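Local coordinates for protein tail assembly chaperone (Enterobacteria phage HK97, PDB 2OB9) that serves as a tail assembly chaperone of the phage, probably assisting the morphogenesis of the long tail by assembling into a spiral of subunits, at residues H20-V25 with K32-E37; R36-E41 with I77-D82. All blocks are in the same frame, centred on the assembly; numbering follows the deposited sequence.

Contact 1 (H20-V25 with K32-E37); sequences HKTVVV and KVVLRE
K21 and V23 pair with L35 and V33 through four backbone hydrogen bonds, two to each hydrogen-bonded pair of an antiparallel ladder whose strand axes approach to 4.6 Å. The straightest runs from V23 N to V33 O (3.0 Å, 175° at the hydrogen). The CA-H groups of V34 and K32 lean on K21 O and V23 O, which also accept from L35 N and V33 N, V34 CA lying 3.2 Å from K21 O.

On the face of T22 and V34, the bent side chain of K32 lies across T22 and V24. Its CB rests 3.9 Å from T22 CG2, its CG reaches V24 CG2 as well as T22 CG2, and its CD still touches T22 CG2 at 4.0 Å; a bend at chi3 (-93°) then turns CE away from T22, and the end of the chain leads away from strand 20-25. H20 and V34 lie side by side on this face, with V34 CG1 oblique to the imidazole.

The other face, of K21, V23, V33 and L35, is largely apolar. V23 CG2 meets L35 CD1 at 3.8 Å. At the end of the strand V25 CG1 packs on V33 CG1, the side chains at about a right angle. Helix 103-113 covers V23, V25 and L35, and its Q111 O binds K21 NZ. The arrangement is a beta hairpin forming two strands of a three-stranded antiparallel sheet, one face buried against a helix and the other, toward its turn, exposed.

Contact 2 (R36-E41 with I77-D82); sequences REPSGE and IDVLCD
R36 lies opposite V79, their CA atoms 5.0 Å apart, where the loop leaving strand 31-36 runs past the end of helix 61-79 in roughly the reverse direction, and R36 N donates an almost straight hydrogen bond to V79 O (3.1 Å, 170°).

The side chain of R36 extends from CG to NE across D78. NH1 and NH2 grip the carboxylate end-on, NH1 to OD2 at 2.8 Å and NH2 to OD1 at 3.1 Å. The guanidinium and carboxylate planes stand 78° apart, and both nitrogens meet their oxygens from above the carboxylate plane. The backbone carbonyl of D78 lies over one face of the guanidinium, its O 3.0 Å from R36 CZ, in a contact without hydrogen-bonding geometry. CG of D78 stands anti to its backbone N (chi1 -169°), which brings the carboxylate to the loop; OD2 also accepts from S39 N, which donates nearly along the C-O axis (2.9 Å). OD2 thus takes two donors, one from a side chain and one from the backbone. S39 itself is the N-cap of helix 40-49, its OG accepting a weak bond from E41 N.

Next to the ion pair, P38 and V79 lie side by side with CG and CG1 3.6 Å apart, while L113 and A112 of helix 103-113 pack on P38 and V79 respectively. C81 SG approaches R36 CD and NE obliquely at 4.1 Å. F18 adds a cation-pi contact to R36.

The shared carboxylate couples the C-terminal end of helix 61-79 to the N-cap of helix 40-49: D78 fixes the arginine head and the S39 amide together, and the neighbouring positive charge probably favours the ionised carboxylate.

In the fold
Following the chain from the N terminus, strand 20-25 turns back through a short connection into strand 31-36, and contact 1 closes that hairpin. R36 and E37, at the end of the second strand, belong to both contacts. From there the chain enters helix 40-49, crosses to helix 61-79 and returns, so that contact 2 closes a much longer loop. The two loops follow one another, overlapping at this shared junction. Strand 80-81 then lines up beside strand 31-36, which becomes the middle of a three-stranded antiparallel sheet. Contact 1 joins the edge strand 20-25 to the central strand, and contact 2 joins the sheet to both helices; E37 also reaches R107 of a neighbouring subunit.

Contact 1 (H20-V25 with K32-E37)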
ATOM      1  N   HIS A  20      -5.510  36.472  13.098  1.00 52.29           N
ATOM      2  CA  HIS A  20      -6.589  37.155  12.399  1.00 53.21           C
ATOM      3  C   HIS A  20      -6.132  38.538  11.984  1.00 53.71           C
ATOM      4  O   HIS A  20      -5.152  39.036  12.513  1.00 53.05           O
ATOM      5  CB  HIS A  20      -7.861  37.219  13.255  1.00 52.39           C
ATOM      6  CG  HIS A  20      -7.700  37.959  14.555  1.00 54.17           C
ATOM      7  ND1 HIS A  20      -8.204  39.235  14.765  1.00 51.19           N
ATOM      8  CD2 HIS A  20      -7.122  37.588  15.723  1.00 51.93           C
ATOM      9  CE1 HIS A  20      -7.927  39.617  15.997  1.00 50.56           C
ATOM     10  NE2 HIS A  20      -7.261  38.646  16.596  1.00 53.55           N
ATOM     11  N   LYS A  21      -6.833  39.142  11.024  1.00 54.31           N
ATOM     12  CA  LYS A  21      -6.519  40.505  10.602  1.00 55.33           C
ATOM     13  C   LYS A  21      -7.735  41.222  10.012  1.00 55.08           C
ATOM     14  O   LYS A  21      -8.703  40.593   9.609  1.00 54.24           O
ATOM     15  CB  LYS A  21      -5.332  40.530   9.605  1.00 55.40           C
ATOM     16  CG  LYS A  21      -5.457  39.551   8.427  1.00 55.94           C
ATOM     17  CD  LYS A  21      -4.363  39.828   7.400  1.00 57.28           C
ATOM     18  CE  LYS A  21      -4.696  39.162   6.082  1.00 60.63           C
ATOM     19  NZ  LYS A  21      -3.934  37.898   5.823  1.00 63.35           N
ATOM     20  N   THR A  22      -7.663  42.549   9.980  1.00 55.70           N
ATOM     21  CA  THR A  22      -8.639  43.350   9.301  1.00 55.98           C
ATOM     22  C   THR A  22      -8.189  43.605   7.883  1.00 56.50           C
ATOM     23  O   THR A  22      -7.059  44.021   7.634  1.00 57.65           O
ATOM     24  CB  THR A  22      -8.907  44.655  10.046  1.00 56.47           C
ATOM     25  OG1 THR A  22      -9.408  44.343  11.352  1.00 56.19           O
ATOM     26  CG2 THR A  22      -9.967  45.488   9.315  1.00 55.48           C
ATOM     27  N   VAL A  23      -9.101  43.330   6.962  1.00 56.43           N
ATOM     28  CA  VAL A  23      -8.918  43.472   5.535  1.00 56.44           C
ATOM     29  C   VAL A  23     -10.056  44.377   4.991  1.00 55.70           C
ATOM     30  O   VAL A  23     -11.221  44.181   5.316  1.00 54.76           O
ATOM     31  CB  VAL A  23      -8.946  42.049   4.857  1.00 56.58           C
ATOM     32  CG1 VAL A  23      -9.132  42.123   3.353  1.00 58.70           C
ATOM     33  CG2 VAL A  23      -7.696  41.315   5.178  1.00 58.19           C
ATOM     34  N   VAL A  24      -9.683  45.380   4.194  1.00 55.47           N
ATOM     35  CA  VAL A  24     -10.630  46.132   3.377  1.00 54.58           C
ATOM     36  C   VAL A  24     -10.909  45.339   2.103  1.00 54.94           C
ATOM     37  O   VAL A  24      -9.976  44.801   1.477  1.00 55.75           O
ATOM     38  CB  VAL A  24     -10.089  47.532   3.011  1.00 54.21           C
ATOM     39  CG1 VAL A  24     -10.982  48.207   1.953  1.00 53.54           C
ATOM     40  CG2 VAL A  24      -9.977  48.387   4.245  1.00 52.31           C
ATOM     41  N   VAL A  25     -12.183  45.240   1.719  1.00 54.24           N
ATOM     42  CA  VAL A  25     -12.511  44.587   0.462  1.00 53.81           C
ATOM     43  C   VAL A  25     -13.129  45.533  -0.579  1.00 54.46           C
ATOM     44  O   VAL A  25     -14.333  45.766  -0.587  1.00 53.89           O
ATOM     45  CB  VAL A  25     -13.117  43.133   0.648  1.00 54.18           C
ATOM     46  CG1 VAL A  25     -13.712  42.888   2.044  1.00 53.32           C
ATOM     47  CG2 VAL A  25     -13.961  42.611  -0.558  1.00 52.66           C
ATOM     48  N   LYS A  32     -14.831  46.587   5.569  1.00 47.81           N
ATOM     49  CA  LYS A  32     -13.817  45.843   6.272  1.00 49.49           C
ATOM     50  C   LYS A  32     -14.444  44.563   6.802  1.00 49.25           C
ATOM     51  O   LYS A  32     -15.600  44.564   7.241  1.00 48.70           O
ATOM     52  CB  LYS A  32     -13.231  46.619   7.456  1.00 49.36           C
ATOM     53  CG  LYS A  32     -12.502  47.892   7.144  1.00 52.59           C
ATOM     54  CD  LYS A  32     -12.262  48.676   8.467  1.00 53.01           C
ATOM     55  CE  LYS A  32     -13.411  49.704   8.715  1.00 59.25           C
ATOM     56  NZ  LYS A  32     -13.497  50.293  10.126  1.00 56.77           N
ATOM     57  N   VAL A  33     -13.669  43.475   6.721  1.00 49.69           N
ATOM     58  CA  VAL A  33     -14.008  42.180   7.288  1.00 49.37           C
ATOM     59  C   VAL A  33     -12.807  41.787   8.133  1.00 49.62           C
ATOM     60  O   VAL A  33     -11.758  42.429   8.069  1.00 50.13           O
ATOM     61  CB  VAL A  33     -14.272  41.077   6.186  1.00 49.65           C
ATOM     62  CG1 VAL A  33     -15.380  41.519   5.247  1.00 49.49           C
ATOM     63  CG2 VAL A  33     -12.957  40.667   5.402  1.00 47.53           C
ATOM     64  N   VAL A  34     -12.983  40.757   8.947  1.00 49.26           N
ATOM     65  CA  VAL A  34     -11.907  40.168   9.700  1.00 47.85           C
ATOM     66  C   VAL A  34     -11.714  38.757   9.161  1.00 47.39           C
ATOM     67  O   VAL A  34     -12.656  37.996   9.008  1.00 47.71           O
ATOM     68  CB  VAL A  34     -12.219  40.172  11.231  1.00 48.68           C
ATOM     69  CG1 VAL A  34     -11.268  39.246  11.982  1.00 47.10           C
ATOM     70  CG2 VAL A  34     -12.151  41.599  11.816  1.00 46.53           C
ATOM     71  N   LEU A  35     -10.484  38.442   8.823  1.00 47.45           N
ATOM     72  CA  LEU A  35     -10.098  37.119   8.386  1.00 48.43           C
ATOM     73  C   LEU A  35      -9.332  36.439   9.520  1.00 48.75           C
ATOM     74  O   LEU A  35      -8.380  37.001  10.065  1.00 48.94           O
ATOM     75  CB  LEU A  35      -9.170  37.214   7.135  1.00 48.04           C
ATOM     76  CG  LEU A  35      -9.754  37.779   5.827  1.00 47.68           C
ATOM     77  CD1 LEU A  35      -8.757  37.663   4.677  1.00 46.23           C
ATOM     78  CD2 LEU A  35     -11.115  37.128   5.443  1.00 44.11           C
ATOM     79  N   ARG A  36      -9.758  35.227   9.854  1.00 49.06           N
ATOM     80  CA  ARG A  36      -9.117  34.417  10.881  1.00 49.52           C
ATOM     81  C   ARG A  36      -8.589  33.139  10.218  1.00 48.41           C
ATOM     82  O   ARG A  36      -9.131  32.726   9.229  1.00 48.21           O
ATOM     83  CB  ARG A  36     -10.119  34.118  12.027  1.00 49.38           C
ATOM     84  CG  ARG A  36     -11.141  33.032  11.736  1.00 50.56           C
ATOM     85  CD  ARG A  36     -11.760  32.706  13.053  1.00 52.21           C
ATOM     86  NE  ARG A  36     -12.986  31.914  13.158  1.00 50.32           N
ATOM     87  CZ  ARG A  36     -13.147  30.658  12.754  1.00 56.44           C
ATOM     88  NH1 ARG A  36     -12.199  30.055  12.022  1.00 58.56           N
ATOM     89  NH2 ARG A  36     -14.304  30.014  13.027  1.00 54.69           N
ATOM     90  N   GLU A  37      -7.506  32.561  10.729  1.00 48.26           N
ATOM     91  CA  GLU A  37      -7.091  31.229  10.328  1.00 48.06           C
ATOM     92  C   GLU A  37      -8.244  30.230  10.606  1.00 47.87           C
ATOM     93  O   GLU A  37      -9.073  30.491  11.455  1.00 47.94           O
ATOM     94  CB  GLU A  37      -5.827  30.815  11.076  1.00 47.75           C
ATOM     95  CG  GLU A  37      -6.044  30.569  12.554  1.00 48.90           C
ATOM     96  CD  GLU A  37      -4.757  30.199  13.244  1.00 51.20           C
ATOM     97  OE1 GLU A  37      -4.133  29.213  12.799  1.00 51.87           O
ATOM     98  OE2 GLU A  37      -4.384  30.874  14.232  1.00 53.06           O
TER

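Contact 2 (R36-E41 with I77-D82)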
ATOM      1  N   ARG A  36      -9.758  35.227   9.854  1.00 49.06           N
ATOM      2  CA  ARG A  36      -9.117  34.417  10.881  1.00 49.52           C
ATOM      3  C   ARG A  36      -8.589  33.139  10.218  1.00 48.41           C
ATOM      4  O   ARG A  36      -9.131  32.726   9.229  1.00 48.21           O
ATOM      5  CB  ARG A  36     -10.119  34.118  12.027  1.00 49.38           C
ATOM      6  CG  ARG A  36     -11.141  33.032  11.736  1.00 50.56           C
ATOM      7  CD  ARG A  36     -11.760  32.706  13.053  1.00 52.21           C
ATOM      8  NE  ARG A  36     -12.986  31.914  13.158  1.00 50.32           N
ATOM      9  CZ  ARG A  36     -13.147  30.658  12.754  1.00 56.44           C
ATOM     10  NH1 ARG A  36     -12.199  30.055  12.022  1.00 58.56           N
ATOM     11  NH2 ARG A  36     -14.304  30.014  13.027  1.00 54.69           N
ATOM     12  N   GLU A  37      -7.506  32.561  10.729  1.00 48.26           N
ATOM     13  CA  GLU A  37      -7.091  31.229  10.328  1.00 48.06           C
ATOM     14  C   GLU A  37      -8.244  30.230  10.606  1.00 47.87           C
ATOM     15  O   GLU A  37      -9.073  30.491  11.455  1.00 47.94           O
ATOM     16  CB  GLU A  37      -5.827  30.815  11.076  1.00 47.75           C
ATOM     17  CG  GLU A  37      -6.044  30.569  12.554  1.00 48.90           C
ATOM     18  CD  GLU A  37      -4.757  30.199  13.244  1.00 51.20           C
ATOM     19  OE1 GLU A  37      -4.133  29.213  12.799  1.00 51.87           O
ATOM     20  OE2 GLU A  37      -4.384  30.874  14.232  1.00 53.06           O
ATOM     21  N   PRO A  38      -8.323  29.117   9.855  1.00 48.47           N
ATOM     22  CA  PRO A  38      -9.392  28.163  10.143  1.00 49.49           C
ATOM     23  C   PRO A  38      -9.229  27.438  11.457  1.00 50.59           C
ATOM     24  O   PRO A  38      -8.098  27.217  11.932  1.00 50.04           O
ATOM     25  CB  PRO A  38      -9.299  27.156   8.986  1.00 49.87           C
ATOM     26  CG  PRO A  38      -8.520  27.883   7.930  1.00 50.10           C
ATOM     27  CD  PRO A  38      -7.558  28.734   8.653  1.00 48.14           C
ATOM     28  N   SER A  39     -10.371  27.068  12.021  1.00 51.28           N
ATOM     29  CA  SER A  39     -10.406  26.326  13.233  1.00 53.04           C
ATOM     30  C   SER A  39      -9.979  24.909  12.905  1.00 53.81           C
ATOM     31  O   SER A  39      -9.904  24.533  11.731  1.00 53.37           O
ATOM     32  CB  SER A  39     -11.815  26.407  13.867  1.00 53.49           C
ATOM     33  OG  SER A  39     -12.652  25.356  13.439  1.00 55.07           O
ATOM     34  N   GLY A  40      -9.638  24.122  13.925  1.00 54.60           N
ATOM     35  CA  GLY A  40      -9.342  22.700  13.675  1.00 55.87           C
ATOM     36  C   GLY A  40     -10.570  21.882  13.294  1.00 56.81           C
ATOM     37  O   GLY A  40     -10.449  20.818  12.715  1.00 56.42           O
ATOM     38  N   GLU A  41     -11.751  22.397  13.647  1.00 58.99           N
ATOM     39  CA  GLU A  41     -13.069  21.847  13.260  1.00 60.49           C
ATOM     40  C   GLU A  41     -13.406  22.139  11.788  1.00 60.55           C
ATOM     41  O   GLU A  41     -14.345  21.558  11.230  1.00 61.11           O
ATOM     42  CB  GLU A  41     -14.166  22.454  14.150  1.00 61.02           C
ATOM     43  CG  GLU A  41     -14.402  21.701  15.467  1.00 64.86           C
ATOM     44  CD  GLU A  41     -14.474  22.599  16.698  1.00 68.50           C
ATOM     45  OE1 GLU A  41     -14.177  23.824  16.603  1.00 70.61           O
ATOM     46  OE2 GLU A  41     -14.812  22.056  17.781  1.00 70.37           O
ATOM     47  N   ILE A  77     -16.260  29.804   4.674  1.00 49.72           N
ATOM     48  CA  ILE A  77     -17.293  30.082   5.609  1.00 50.70           C
ATOM     49  C   ILE A  77     -16.713  30.193   7.018  1.00 51.15           C
ATOM     50  O   ILE A  77     -17.206  30.941   7.833  1.00 50.53           O
ATOM     51  CB  ILE A  77     -18.327  28.998   5.495  1.00 50.52           C
ATOM     52  CG1 ILE A  77     -19.257  29.298   4.322  1.00 50.48           C
ATOM     53  CG2 ILE A  77     -19.067  28.771   6.793  1.00 51.95           C
ATOM     54  CD1 ILE A  77     -19.939  28.021   3.805  1.00 54.67           C
ATOM     55  N   ASP A  78     -15.640  29.464   7.272  1.00 52.37           N
ATOM     56  CA  ASP A  78     -15.050  29.431   8.565  1.00 53.48           C
ATOM     57  C   ASP A  78     -14.077  30.574   8.798  1.00 53.87           C
ATOM     58  O   ASP A  78     -13.942  31.075   9.916  1.00 54.65           O
ATOM     59  CB  ASP A  78     -14.334  28.101   8.743  1.00 55.24           C
ATOM     60  CG  ASP A  78     -13.896  27.873  10.183  1.00 56.86           C
ATOM     61  OD1 ASP A  78     -14.782  27.724  11.065  1.00 54.51           O
ATOM     62  OD2 ASP A  78     -12.665  27.860  10.396  1.00 60.72           O
ATOM     63  N   VAL A  79     -13.389  31.006   7.756  1.00 53.74           N
ATOM     64  CA  VAL A  79     -12.424  32.084   7.941  1.00 52.88           C
ATOM     65  C   VAL A  79     -13.012  33.483   7.990  1.00 52.25           C
ATOM     66  O   VAL A  79     -12.376  34.373   8.524  1.00 53.01           O
ATOM     67  CB  VAL A  79     -11.251  32.016   6.916  1.00 53.36           C
ATOM     68  CG1 VAL A  79     -10.612  30.643   6.941  1.00 52.01           C
ATOM     69  CG2 VAL A  79     -11.696  32.423   5.498  1.00 52.17           C
ATOM     70  N   LEU A  80     -14.206  33.681   7.436  1.00 51.36           N
ATOM     71  CA  LEU A  80     -14.733  35.033   7.178  1.00 50.86           C
ATOM     72  C   LEU A  80     -15.604  35.542   8.296  1.00 51.07           C
ATOM     73  O   LEU A  80     -16.641  34.950   8.596  1.00 51.20           O
ATOM     74  CB  LEU A  80     -15.550  35.094   5.856  1.00 51.19           C
ATOM     75  CG  LEU A  80     -16.028  36.499   5.437  1.00 50.70           C
ATOM     76  CD1 LEU A  80     -14.828  37.325   4.941  1.00 50.01           C
ATOM     77  CD2 LEU A  80     -17.150  36.460   4.372  1.00 49.77           C
ATOM     78  N   CYS A  81     -15.191  36.675   8.870  1.00 51.11           N
ATOM     79  CA  CYS A  81     -15.827  37.252  10.045  1.00 51.22           C
ATOM     80  C   CYS A  81     -16.131  38.722   9.795  1.00 51.26           C
ATOM     81  O   CYS A  81     -15.504  39.356   8.948  1.00 51.38           O
ATOM     82  CB  CYS A  81     -14.920  37.083  11.281  1.00 50.55           C
ATOM     83  SG  CYS A  81     -14.635  35.372  11.829  1.00 53.22           S
ATOM     84  N   ASP A  82     -17.103  39.253  10.525  1.00 51.77           N
ATOM     85  CA  ASP A  82     -17.356  40.686  10.539  1.00 52.58           C
ATOM     86  C   ASP A  82     -16.381  41.397  11.505  1.00 52.88           C
ATOM     87  O   ASP A  82     -15.587  40.739  12.159  1.00 53.21           O
ATOM     88  CB  ASP A  82     -18.834  40.982  10.845  1.00 52.76           C
ATOM     89  CG  ASP A  82     -19.248  40.648  12.289  1.00 52.36           C
ATOM     90  OD1 ASP A  82     -18.409  40.532  13.176  1.00 54.39           O
ATOM     91  OD2 ASP A  82     -20.452  40.515  12.550  1.00 56.86           O
TER